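Local structure of Exo-arabinanase (Penicillium chrysogenum, 3A72) at residues P142-T147 / P199-R204. The protein probably releases arabinobiose from the ends of alpha-1,5-linked arabinan chains, acting as an exo-arabinanase of the glycoside hydrolases. Numbering follows the deposited sequence.
Sequences PNNGLT and PTYTDR. With AHR (alpha-L-arabinofuranose), chain B.
Pro142 and Arg204 meet beside the bound arabinofuranose: CB of the proline lies 3.6 Å from Arg204 NH2 and 3.5 Å from the sugar O3. Pro142 O lies over one face of the Arg204 guanidinium, 3.7 Å above its plane and offset toward the rim. Asn143 opens a type II turn that ends at Leu146. Asn144 makes a direct hydrogen bond to Arg204 across the contact. Its OD1 accepts from Arg204 NH1 at 2.9 Å, with an N-H...O angle of 158°; the donor is tilted 25° from the amide's carbonyl plane, whereas OD1 lies close to the guanidinium plane. OD1 and the sugar O3 thus occupy the edge of the guanidinium, facing NH1 and NH2 respectively, with NH2 3.0 Å from O3. The bend at chi3 (59°) turns NE away from Asn144 OD1, toward Pro142 O and the sugar. At the other end of the amide, ND2 is linked to Thr202 O through one water, to which it donates and which in turn donates to the carbonyl. The Tyr201 side chain runs antiparallel to that of Asn144, with ring and amide planes steeply inclined, placing Tyr201 OH 3.7 Å from Asn144 CB and 3.4 Å from Gly145 N. Gly145, at the positive phi of the turn, accepts a hydrogen bond on its carbonyl oxygen from Asn171 ND2. Glu151, Glu223 and Gln176 also hydrogen-bond the sugar. The loops lead into strands 149-157 and 204-212, the latter beginning at Arg204, of successive four-stranded antiparallel sheets, a blade-to-blade contact beside the glycan pocket of a six-bladed, sialidase-like beta-propeller.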
# COMPACT_ATOMS: atom_id res chain seq x y z
N PRO A 142 15.44 0.60 -8.41
CA PRO A 142 14.46 0.58 -9.52
C PRO A 142 15.09 0.94 -10.84
O PRO A 142 14.69 1.90 -11.49
CB PRO A 142 13.39 1.55 -9.08
CG PRO A 142 14.22 2.61 -8.37
CD PRO A 142 15.24 1.78 -7.55
N ASN A 143 16.09 0.18 -11.25
CA ASN A 143 16.76 0.34 -12.53
C ASN A 143 16.46 -0.85 -13.41
O ASN A 143 16.40 -1.98 -12.95
CB ASN A 143 18.28 0.46 -12.35
CG ASN A 143 18.68 1.72 -11.65
OD1 ASN A 143 18.69 2.82 -12.26
ND2 ASN A 143 19.01 1.67 -10.45
N ASN A 144 16.23 -0.61 -14.66
CA ASN A 144 15.99 -1.69 -15.62
C ASN A 144 17.19 -2.62 -15.67
O ASN A 144 18.34 -2.24 -15.50
CB ASN A 144 15.70 -1.11 -17.00
CG ASN A 144 14.39 -0.35 -17.07
OD1 ASN A 144 13.45 -0.61 -16.29
ND2 ASN A 144 14.27 0.52 -18.03
N GLY A 145 16.88 -3.91 -15.90
CA GLY A 145 17.86 -4.97 -15.94
C GLY A 145 18.09 -5.66 -14.65
O GLY A 145 18.55 -6.80 -14.63
N LEU A 146 17.81 -4.96 -13.54
CA LEU A 146 17.85 -5.58 -12.23
C LEU A 146 16.57 -6.39 -12.03
O LEU A 146 15.58 -6.26 -12.76
CB LEU A 146 17.98 -4.49 -11.17
CG LEU A 146 19.19 -3.58 -11.36
CD1 LEU A 146 19.25 -2.59 -10.19
CD2 LEU A 146 20.46 -4.36 -11.50
N THR A 147 16.61 -7.28 -11.00
CA THR A 147 15.51 -8.20 -10.78
C THR A 147 14.84 -8.13 -9.40
O THR A 147 14.38 -9.16 -8.92
CB THR A 147 16.01 -9.64 -11.03
OG1 THR A 147 17.08 -9.94 -10.13
CG2 THR A 147 16.47 -9.84 -12.47
N PRO A 199 4.03 -4.12 -23.76
CA PRO A 199 4.99 -4.55 -24.79
C PRO A 199 6.11 -3.62 -25.09
O PRO A 199 6.90 -3.93 -25.97
CB PRO A 199 4.06 -4.70 -26.01
CG PRO A 199 2.99 -3.67 -25.78
CD PRO A 199 2.73 -3.72 -24.31
N THR A 200 6.22 -2.47 -24.41
CA THR A 200 7.37 -1.60 -24.53
C THR A 200 8.28 -1.82 -23.36
O THR A 200 7.85 -1.70 -22.21
CB THR A 200 6.93 -0.15 -24.57
OG1 THR A 200 5.94 0.03 -25.57
CG2 THR A 200 8.10 0.79 -24.85
N TYR A 201 9.56 -2.18 -23.61
CA TYR A 201 10.46 -2.55 -22.53
C TYR A 201 10.58 -1.51 -21.42
O TYR A 201 10.62 -1.84 -20.23
CB TYR A 201 11.85 -2.88 -23.14
CG TYR A 201 12.85 -3.24 -22.02
CD1 TYR A 201 12.82 -4.51 -21.47
CD2 TYR A 201 13.75 -2.28 -21.54
CE1 TYR A 201 13.72 -4.82 -20.45
CE2 TYR A 201 14.63 -2.60 -20.52
CZ TYR A 201 14.62 -3.86 -19.99
OH TYR A 201 15.50 -4.18 -18.97
N THR A 202 10.66 -0.25 -21.80
CA THR A 202 10.84 0.82 -20.85
C THR A 202 9.59 1.13 -20.02
O THR A 202 9.71 1.94 -19.07
CB THR A 202 11.36 2.11 -21.51
OG1 THR A 202 10.46 2.45 -22.56
CG2 THR A 202 12.78 1.92 -22.08
N ASP A 203 8.46 0.53 -20.32
CA ASP A 203 7.29 0.68 -19.44
C ASP A 203 7.57 0.01 -18.08
O ASP A 203 8.10 -1.10 -18.00
CB ASP A 203 6.05 0.10 -20.07
CG ASP A 203 5.46 0.91 -21.20
OD1 ASP A 203 6.05 1.94 -21.58
OD2 ASP A 203 4.37 0.48 -21.69
N ARG A 204 7.15 0.71 -17.03
CA ARG A 204 7.31 0.24 -15.65
C ARG A 204 6.00 0.52 -14.91
O ARG A 204 5.89 1.43 -14.08
CB ARG A 204 8.52 0.92 -14.94
CG ARG A 204 9.84 0.53 -15.58
CD ARG A 204 11.03 1.34 -14.97
NE ARG A 204 11.12 1.11 -13.55
CZ ARG A 204 11.67 0.08 -12.97
NH1 ARG A 204 12.37 -0.81 -13.65
NH2 ARG A 204 11.51 -0.05 -11.68
O5 AHR B . 11.67 2.30 -5.49
C5 AHR B . 10.95 1.14 -6.02
C4 AHR B . 10.15 1.59 -7.21
O4 AHR B . 9.10 2.46 -6.75
C3 AHR B . 9.46 0.44 -7.93
O3 AHR B . 10.34 -0.10 -8.93
C2 AHR B . 8.22 1.14 -8.54
O2 AHR B . 7.08 0.28 -8.62
C1 AHR B . 7.98 2.35 -7.64
O1 AHR B . 8.02 3.58 -8.43
O HOH W 1 12.30 2.67 -18.20